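Local coordinates for histidine kinase (PDB 3LI9), which probably works as a membrane-bound histidine kinase that phosphorylates a protein histidine with ATP, this chain being its extracellular PDC-fold sensor domain, at residues Ser195-Phe200 with Asp229-Ile234; Leu139-Phe144 with Gly259-Val264; Gln37-Thr42 with Ala167-Pro172. One frame throughout, in Å; residues are numbered along the deposited sequence.

Contact 1. Residues Ser195-Phe200 with Asp229-Ile234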
loop_
_atom_site.group_PDB
_atom_site.type_symbol
_atom_site.label_atom_id
_atom_site.label_comp_id
_atom_site.label_asym_id
_atom_site.label_seq_id
_atom_site.Cartn_x
_atom_site.Cartn_y
_atom_site.Cartn_z
ATOM N N SER A 195 8.278 -2.758 -2.069
ATOM C CA SER A 195 7.278 -2.002 -2.812
ATOM C C SER A 195 7.690 -1.941 -4.338
ATOM O O SER A 195 8.740 -2.483 -4.741
ATOM C CB SER A 195 7.197 -0.581 -2.258
ATOM O OG SER A 195 8.402 0.101 -2.615
ATOM N N ASN A 196 6.874 -1.257 -5.118
ATOM C CA ASN A 196 7.121 -1.168 -6.546
ATOM C C ASN A 196 8.472 -0.440 -6.816
ATOM O O ASN A 196 9.184 -0.779 -7.773
ATOM C CB ASN A 196 6.012 -0.393 -7.230
ATOM C CG ASN A 196 6.217 -0.354 -8.741
ATOM O OD1 ASN A 196 6.249 -1.417 -9.404
ATOM N ND2 ASN A 196 6.370 0.806 -9.247
ATOM N N THR A 197 8.841 0.486 -5.946
ATOM C CA THR A 197 10.148 1.172 -6.123
ATOM C C THR A 197 11.240 0.495 -5.306
ATOM O O THR A 197 12.315 1.050 -5.159
ATOM C CB THR A 197 10.071 2.670 -5.753
ATOM O OG1 THR A 197 9.649 2.830 -4.363
ATOM C CG2 THR A 197 9.069 3.416 -6.678
ATOM N N GLY A 198 11.000 -0.729 -4.818
ATOM C CA GLY A 198 12.046 -1.527 -4.242
ATOM C C GLY A 198 12.281 -1.248 -2.763
ATOM O O GLY A 198 13.235 -1.812 -2.214
ATOM N N ILE A 199 11.397 -0.481 -2.119
ATOM C CA ILE A 199 11.596 -0.219 -0.668
ATOM C C ILE A 199 11.209 -1.433 0.179
ATOM O O ILE A 199 10.131 -2.047 -0.031
ATOM C CB ILE A 199 10.671 0.912 -0.225
ATOM C CG1 ILE A 199 10.982 2.202 -1.009
ATOM C CG2 ILE A 199 10.830 1.168 1.278
ATOM C CD1 ILE A 199 12.401 2.790 -0.649
ATOM N N PHE A 200 12.058 -1.791 1.147
ATOM C CA PHE A 200 11.724 -2.925 1.990
ATOM C C PHE A 200 10.460 -2.719 2.743
ATOM O O PHE A 200 10.301 -1.713 3.440
ATOM C CB PHE A 200 12.884 -3.248 3.022
ATOM C CG PHE A 200 14.118 -3.834 2.355
ATOM C CD1 PHE A 200 14.263 -5.206 2.263
ATOM C CD2 PHE A 200 15.111 -2.984 1.888
ATOM C CE1 PHE A 200 15.390 -5.833 1.624
ATOM C CE2 PHE A 200 16.265 -3.572 1.225
ATOM C CZ PHE A 200 16.379 -4.966 1.091
ATOM N N ASP A 229 13.399 -4.692 -12.776
ATOM C CA ASP A 229 12.336 -5.685 -13.110
ATOM C C ASP A 229 11.119 -5.534 -12.197
ATOM O O ASP A 229 9.978 -5.486 -12.660
ATOM C CB ASP A 229 12.852 -7.078 -12.964
ATOM C CG ASP A 229 13.751 -7.519 -14.190
ATOM O OD1 ASP A 229 13.909 -6.693 -15.113
ATOM O OD2 ASP A 229 14.205 -8.671 -14.174
ATOM N N ILE A 230 11.397 -5.473 -10.886
ATOM C CA ILE A 230 10.278 -5.208 -9.941
ATOM C C ILE A 230 9.455 -3.949 -10.225
ATOM O O ILE A 230 8.228 -3.918 -10.083
ATOM C CB ILE A 230 10.938 -5.173 -8.516
ATOM C CG1 ILE A 230 11.304 -6.596 -8.146
ATOM C CG2 ILE A 230 10.011 -4.526 -7.498
ATOM C CD1 ILE A 230 12.280 -6.752 -6.911
ATOM N N ARG A 231 10.132 -2.849 -10.589
ATOM C CA ARG A 231 9.490 -1.594 -10.913
ATOM C C ARG A 231 8.485 -1.800 -12.091
ATOM O O ARG A 231 7.366 -1.206 -12.070
ATOM C CB ARG A 231 10.575 -0.579 -11.288
ATOM C CG ARG A 231 10.061 0.759 -11.703
ATOM C CD ARG A 231 9.411 1.534 -10.598
ATOM N NE ARG A 231 8.957 2.786 -11.168
ATOM C CZ ARG A 231 7.763 2.999 -11.726
ATOM N NH1 ARG A 231 6.808 2.070 -11.727
ATOM N NH2 ARG A 231 7.497 4.189 -12.235
ATOM N N GLU A 232 8.839 -2.677 -13.015
ATOM C CA GLU A 232 7.978 -2.969 -14.172
ATOM C C GLU A 232 6.979 -4.116 -13.930
ATOM O O GLU A 232 6.275 -4.540 -14.856
ATOM C CB GLU A 232 8.859 -3.341 -15.397
ATOM C CG GLU A 232 9.757 -2.199 -15.856
ATOM C CD GLU A 232 10.709 -2.604 -17.003
ATOM O OE1 GLU A 232 11.582 -3.500 -16.829
ATOM O OE2 GLU A 232 10.592 -2.023 -18.101
ATOM N N GLY A 233 6.949 -4.663 -12.718
ATOM C CA GLY A 233 6.094 -5.808 -12.426
ATOM C C GLY A 233 6.427 -7.135 -13.072
ATOM O O GLY A 233 5.521 -7.935 -13.365
ATOM N N ILE A 234 7.724 -7.370 -13.267
ATOM C CA ILE A 234 8.254 -8.548 -13.898
ATOM C C ILE A 234 8.909 -9.439 -12.829
ATOM O O ILE A 234 9.601 -8.931 -11.935
ATOM C CB ILE A 234 9.274 -8.135 -14.933
ATOM C CG1 ILE A 234 8.594 -7.342 -16.040
ATOM C CG2 ILE A 234 10.016 -9.316 -15.435
ATOM C CD1 ILE A 234 9.615 -6.747 -16.993
#
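N196 sits on the type I turn S195-G198 with its CA 5.0 Å from that of R231, where helix 221-231 ends, so a tight turn meets a helix C terminus. The backbones touch through the carbonyl of N196, whose O lies 3.3 Å from R231 CA in a CA-H...O contact with an angle of 142° at the hydrogen. I230 brings its CG2 branch to S195 O (3.7 Å) and to the carbonyl of N196, setting a methyl against the two carbonyl oxygens. The polar part of the contact is carried by the amide of N196. Its CG stands anti to the backbone N (chi1 -177°), beside the carbonyl carbon, and the amide beyond it comes up to R231, whose chain is bent at chi2. The two side chains cross obliquely, with amide and guanidinium planes 77° apart, and T197 CG2 touches only the aliphatic part of R231, 4.4 Å from CD. The helix ends in a Schellman motif: G233, at positive phi, gives its N-H to I230 O, and I234 N bonds D229 O at 3.0 Å. The modelled amide is doubtful. It sets N196 OD1 2.9 Å from R231 O and N196 ND2 2.8 Å from R231 NH1, which pairs an acceptor with an acceptor and a donor with a donor, and D260 O also lies beside OD1. Turned over, the amide would offer its nitrogen to the helix-end carbonyl and its oxygen to the guanidinium, and both approaches may then be hydrogen bonds. In that case it could bridge the last helical carbonyls and R231, which is exposed to solvent and probably stays charged; as modelled, this remains undecided.

Contact 2. Residues Leu139-Phe144 with Gly259-Val264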
loop_
_atom_site.group_PDB
_atom_site.type_symbol
_atom_site.label_atom_id
_atom_site.label_comp_id
_atom_site.label_asym_id
_atom_site.label_seq_id
_atom_site.Cartn_x
_atom_site.Cartn_y
_atom_site.Cartn_z
ATOM N N LEU A 139 -2.482 3.219 -5.447
ATOM C CA LEU A 139 -1.903 2.723 -4.263
ATOM C C LEU A 139 -0.600 3.508 -4.085
ATOM O O LEU A 139 0.275 3.512 -4.996
ATOM C CB LEU A 139 -1.642 1.224 -4.406
ATOM C CG LEU A 139 -0.853 0.556 -3.341
ATOM C CD1 LEU A 139 -1.608 0.492 -2.017
ATOM C CD2 LEU A 139 -0.547 -0.887 -3.816
ATOM N N THR A 140 -0.483 4.182 -2.942
ATOM C CA THR A 140 0.747 4.971 -2.680
ATOM C C THR A 140 1.927 4.017 -2.436
ATOM O O THR A 140 1.809 2.815 -2.107
ATOM C CB THR A 140 0.584 5.826 -1.374
ATOM O OG1 THR A 140 0.506 4.929 -0.250
ATOM C CG2 THR A 140 -0.640 6.752 -1.515
ATOM N N GLU A 141 3.106 4.611 -2.487
ATOM C CA GLU A 141 4.280 3.912 -1.988
ATOM C C GLU A 141 4.139 3.880 -0.453
ATOM O O GLU A 141 3.500 4.765 0.087
ATOM C CB GLU A 141 5.517 4.653 -2.500
ATOM C CG GLU A 141 5.833 4.049 -3.971
ATOM C CD GLU A 141 6.247 2.524 -3.948
ATOM O OE1 GLU A 141 7.403 2.347 -3.536
ATOM O OE2 GLU A 141 5.475 1.515 -4.338
ATOM N N PRO A 142 4.640 2.823 0.193
ATOM C CA PRO A 142 4.536 2.759 1.665
ATOM C C PRO A 142 5.247 3.927 2.321
ATOM O O PRO A 142 6.213 4.517 1.762
ATOM C CB PRO A 142 5.261 1.453 2.012
ATOM C CG PRO A 142 6.376 1.377 0.853
ATOM C CD PRO A 142 5.371 1.646 -0.304
ATOM N N TYR A 143 4.764 4.291 3.495
ATOM C CA TYR A 143 5.311 5.498 4.172
ATOM C C TYR A 143 5.037 5.384 5.641
ATOM O O TYR A 143 4.189 4.586 6.141
ATOM C CB TYR A 143 4.687 6.770 3.595
ATOM C CG TYR A 143 3.185 6.846 3.766
ATOM C CD1 TYR A 143 2.598 7.452 4.914
ATOM C CD2 TYR A 143 2.340 6.279 2.776
ATOM C CE1 TYR A 143 1.176 7.477 5.047
ATOM C CE2 TYR A 143 0.948 6.338 2.876
ATOM C CZ TYR A 143 0.388 6.908 4.026
ATOM O OH TYR A 143 -0.959 6.988 4.162
ATOM N N PHE A 144 5.777 6.197 6.395
ATOM C CA PHE A 144 5.438 6.307 7.810
ATOM C C PHE A 144 4.587 7.544 8.078
ATOM O O PHE A 144 4.812 8.610 7.469
ATOM C CB PHE A 144 6.740 6.485 8.605
ATOM C CG PHE A 144 7.545 5.235 8.720
ATOM C CD1 PHE A 144 7.221 4.313 9.659
ATOM C CD2 PHE A 144 8.595 4.979 7.826
ATOM C CE1 PHE A 144 7.927 3.084 9.794
ATOM C CE2 PHE A 144 9.316 3.741 7.972
ATOM C CZ PHE A 144 8.970 2.822 8.954
ATOM N N GLY A 259 -0.548 -3.093 -7.260
ATOM C CA GLY A 259 0.558 -2.178 -7.055
ATOM C C GLY A 259 1.908 -2.582 -7.659
ATOM O O GLY A 259 2.852 -1.786 -7.601
ATOM N N ASP A 260 2.017 -3.783 -8.197
ATOM C CA ASP A 260 3.345 -4.335 -8.610
ATOM C C ASP A 260 4.388 -4.200 -7.524
ATOM O O ASP A 260 5.508 -3.731 -7.750
ATOM C CB ASP A 260 3.790 -3.608 -9.881
ATOM C CG ASP A 260 3.070 -4.203 -11.141
ATOM O OD1 ASP A 260 2.542 -5.356 -11.092
ATOM O OD2 ASP A 260 3.077 -3.503 -12.166
ATOM N N PHE A 261 4.015 -4.600 -6.296
ATOM C CA PHE A 261 5.000 -4.833 -5.263
ATOM C C PHE A 261 5.697 -6.149 -5.622
ATOM O O PHE A 261 5.410 -6.725 -6.677
ATOM C CB PHE A 261 4.288 -4.972 -3.897
ATOM C CG PHE A 261 3.866 -3.612 -3.307
ATOM C CD1 PHE A 261 3.692 -2.505 -4.148
ATOM C CD2 PHE A 261 3.512 -3.498 -1.985
ATOM C CE1 PHE A 261 3.272 -1.200 -3.653
ATOM C CE2 PHE A 261 3.050 -2.220 -1.442
ATOM C CZ PHE A 261 2.957 -1.090 -2.278
ATOM N N SER A 262 6.644 -6.649 -4.809
ATOM C CA SER A 262 7.276 -7.880 -5.174
ATOM C C SER A 262 7.559 -8.728 -3.945
ATOM O O SER A 262 7.998 -8.125 -2.933
ATOM C CB SER A 262 8.616 -7.616 -5.971
ATOM O OG SER A 262 9.128 -8.858 -6.500
ATOM N N PHE A 263 7.407 -10.054 -4.054
ATOM C CA PHE A 263 7.808 -10.930 -2.982
ATOM C C PHE A 263 9.155 -11.555 -3.403
ATOM O O PHE A 263 9.278 -12.037 -4.534
ATOM C CB PHE A 263 6.732 -12.065 -2.768
ATOM C CG PHE A 263 7.156 -13.045 -1.688
ATOM C CD1 PHE A 263 6.840 -12.805 -0.361
ATOM C CD2 PHE A 263 7.904 -14.175 -2.034
ATOM C CE1 PHE A 263 7.252 -13.730 0.638
ATOM C CE2 PHE A 263 8.309 -15.109 -1.021
ATOM C CZ PHE A 263 7.957 -14.862 0.287
ATOM N N VAL A 264 10.137 -11.514 -2.494
ATOM C CA VAL A 264 11.501 -11.958 -2.830
ATOM C C VAL A 264 11.915 -13.100 -1.916
ATOM O O VAL A 264 11.796 -13.037 -0.671
ATOM C CB VAL A 264 12.509 -10.782 -2.702
ATOM C CG1 VAL A 264 13.905 -11.231 -3.186
ATOM C CG2 VAL A 264 12.054 -9.599 -3.489
#
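L139 and F261 reach toward each other tip to tip, with L139 CD2 3.8 Å from F261 CZ. L139 CD2 also lies 3.7 Å from G259 CA, so one methyl touches both the glycine backbone and the end of the ring; CG anti to the backbone N (chi1 171°) starts the leucine on that course. Other atoms of 139-142 gather round the same end of the phenylalanine. T140 O comes to the edge of the ring near its plane, 4.1 Å from F261 CZ. P142 slides past in the opposite direction and offers its CD to F261 CZ, also at 4.1 Å. E141 starts away from the other segment, but its chain is bent at chi2, and OE2 ends 3.6 Å from F261 CE1, with carboxylate and ring planes 81° apart. F261 lies in strand 261-268 of the four-stranded antiparallel sheet, whereas L139 and Y143 belong to short strands paired with 148-159 in the larger sheet; the ring thus joins the two sheets, consistent with the two PAS-like halves of a double Cache (PDC) sensor. Farther out, the carboxylate has partners of its own: E141 OE1 probably bonds S195 OG and, at a doubtfully short distance, T197 OG1, while N196 N adds a weak bond to OE2, so the acid is tied to the turn after strand 190-194 of the ring's own sheet. T140 OG1 donates to E141 O at 3.0 Å from above the carbonyl plane, 54° out of it, and itself accepts S152 N. T140 OG1 and E141 O lie at the edge of the Y143 ring, in its plane. V256 and L201 also pack against the F261 side chain.

Contact 3. Residues Gln37-Thr42 with Ala167-Pro172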
loop_
_atom_site.group_PDB
_atom_site.type_symbol
_atom_site.label_atom_id
_atom_site.label_comp_id
_atom_site.label_asym_id
_atom_site.label_seq_id
_atom_site.Cartn_x
_atom_site.Cartn_y
_atom_site.Cartn_z
ATOM N N GLN A 37 -8.328 -2.852 -1.711
ATOM C CA GLN A 37 -8.604 -1.985 -2.865
ATOM C C GLN A 37 -10.122 -1.967 -3.142
ATOM O O GLN A 37 -10.692 -0.850 -3.449
ATOM C CB GLN A 37 -7.866 -2.551 -4.105
ATOM C CG GLN A 37 -8.163 -1.873 -5.445
ATOM C CD GLN A 37 -7.303 -2.488 -6.522
ATOM O OE1 GLN A 37 -7.449 -3.669 -6.899
ATOM N NE2 GLN A 37 -6.449 -1.698 -7.036
ATOM N N ALA A 38 -10.766 -3.139 -3.062
ATOM C CA ALA A 38 -12.222 -3.237 -3.374
ATOM C C ALA A 38 -13.027 -2.470 -2.295
ATOM O O ALA A 38 -14.101 -1.944 -2.622
ATOM C CB ALA A 38 -12.652 -4.712 -3.396
ATOM N N ILE A 39 -12.515 -2.331 -1.065
ATOM C CA ILE A 39 -13.274 -1.590 -0.025
ATOM C C ILE A 39 -13.318 -0.116 -0.418
ATOM O O ILE A 39 -14.389 0.523 -0.478
ATOM C CB ILE A 39 -12.583 -1.707 1.320
ATOM C CG1 ILE A 39 -12.683 -3.180 1.813
ATOM C CG2 ILE A 39 -13.290 -0.730 2.385
ATOM C CD1 ILE A 39 -11.845 -3.468 3.093
ATOM N N ALA A 40 -12.132 0.436 -0.700
ATOM C CA ALA A 40 -12.098 1.858 -1.168
ATOM C C ALA A 40 -12.904 2.109 -2.457
ATOM O O ALA A 40 -13.588 3.132 -2.578
ATOM C CB ALA A 40 -10.655 2.310 -1.371
ATOM N N ARG A 41 -12.792 1.209 -3.414
ATOM C CA ARG A 41 -13.525 1.353 -4.668
ATOM C C ARG A 41 -15.024 1.268 -4.466
ATOM O O ARG A 41 -15.765 2.034 -5.103
ATOM C CB ARG A 41 -13.061 0.302 -5.635
ATOM C CG ARG A 41 -13.503 0.691 -7.054
ATOM C CD ARG A 41 -12.573 -0.006 -8.131
ATOM N NE ARG A 41 -12.961 0.459 -9.460
ATOM C CZ ARG A 41 -13.889 -0.121 -10.218
ATOM N NH1 ARG A 41 -14.547 -1.178 -9.754
ATOM N NH2 ARG A 41 -14.206 0.378 -11.419
ATOM N N THR A 42 -15.476 0.365 -3.589
ATOM C CA THR A 42 -16.909 0.212 -3.379
ATOM C C THR A 42 -17.463 1.466 -2.654
ATOM O O THR A 42 -18.531 1.967 -3.007
ATOM C CB THR A 42 -17.181 -1.011 -2.569
ATOM O OG1 THR A 42 -16.774 -2.114 -3.379
ATOM C CG2 THR A 42 -18.734 -1.183 -2.397
ATOM N N ALA A 167 -12.208 8.363 -2.332
ATOM C CA ALA A 167 -12.495 7.584 -1.120
ATOM C C ALA A 167 -11.215 6.771 -0.943
ATOM O O ALA A 167 -10.668 6.256 -1.914
ATOM C CB ALA A 167 -13.699 6.614 -1.300
ATOM N N GLY A 168 -10.805 6.633 0.304
ATOM C CA GLY A 168 -9.555 5.932 0.546
ATOM C C GLY A 168 -9.519 5.156 1.818
ATOM O O GLY A 168 -10.301 5.386 2.688
ATOM N N VAL A 169 -8.606 4.178 1.890
ATOM C CA VAL A 169 -8.299 3.508 3.145
ATOM C C VAL A 169 -6.792 3.431 3.390
ATOM O O VAL A 169 -5.982 3.340 2.416
ATOM C CB VAL A 169 -8.871 2.066 3.181
ATOM C CG1 VAL A 169 -10.398 2.098 2.865
ATOM C CG2 VAL A 169 -8.182 1.203 2.102
ATOM N N ASP A 170 -6.429 3.542 4.690
ATOM C CA ASP A 170 -5.014 3.408 5.135
ATOM C C ASP A 170 -4.824 2.055 5.740
ATOM O O ASP A 170 -5.605 1.642 6.585
ATOM C CB ASP A 170 -4.681 4.476 6.180
ATOM C CG ASP A 170 -4.553 5.878 5.599
ATOM O OD1 ASP A 170 -4.414 6.036 4.378
ATOM O OD2 ASP A 170 -4.525 6.836 6.391
ATOM N N VAL A 171 -3.776 1.375 5.302
ATOM C CA VAL A 171 -3.547 -0.028 5.663
ATOM C C VAL A 171 -2.169 -0.160 6.369
ATOM O O VAL A 171 -1.157 -0.009 5.707
ATOM C CB VAL A 171 -3.550 -0.890 4.419
ATOM C CG1 VAL A 171 -3.395 -2.434 4.759
ATOM C CG2 VAL A 171 -4.989 -0.761 3.700
ATOM N N PRO A 172 -2.118 -0.486 7.650
ATOM C CA PRO A 172 -0.777 -0.680 8.323
ATOM C C PRO A 172 -0.126 -1.917 7.737
ATOM O O PRO A 172 -0.785 -2.934 7.377
ATOM C CB PRO A 172 -1.120 -1.063 9.810
ATOM C CG PRO A 172 -2.539 -0.436 9.967
ATOM C CD PRO A 172 -3.261 -0.496 8.594
#
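A40 of helix 37-42 and V169 of strand 167-172 meet where the two elements run nearly antiparallel, at 151°, with their axes 7.0 Å apart at closest approach. V169 directs its CB toward the helix, and the path outward from there explains most of the packing. CB itself stops short, and its two methyls make the approach. V169 CG1, anti to the carbonyl carbon (chi1 -54°), lies 4.1 Å from I39 CG2 and 4.2 Å from A40 CB, so it touches two successive helix residues. V169 CG2 takes the crowded position between backbone N and carbonyl carbon and comes to 4.4 Å from A40 CB, so the alanine methyl faces both tips of the valine. The side chains of I39 and V169 cross at about a right angle. One residue back along the strand, G168 presents only its CA to the helix, 4.2 Å from A40 CB. At A167 the contact turns to main chain against methyl: A167 CB lies 3.7 Å from A40 O, and A40 CB lies 4.0 Å from A167 O. Small residues on both sides thus bring helix and strand close with no hydrogen bond between them. On the exposed side of the helix, A38 O accepts both T42 N and, at 2.8 Å, T42 OG1, from opposite faces of its plane, while R41 forms a salt bridge with D137. D170 bonds Y106, S152 and a buffer molecule probably from the crystallisation liquor, in what is consistent with the ligand pocket of a Cache domain. The whole is the PDC arrangement, with the long N-terminal helix 13-48 laid against the antiparallel sheet of a PAS-like half.

How the contacts relate
From the N terminus, the chain first lays helix 13-48, whose 37-42 opens contact 3. It then builds most of the larger sheet, passing 139-144 where contact 2 opens, before strand 162-172 returns to the helix and closes contact 3. Contacts 2 and 3 therefore cross, and Y143 OH lies 3.6 Å from D170 OD1 where they meet. After this the chain enters the four-stranded sheet. Contact 1 opens and closes there, nested inside the large loop that contact 2 shuts at 259-264. Contact 3 fixes helix to sheet, contact 1 fixes a turn to a helix end, and contact 2, touching both, joins the two halves of the domain.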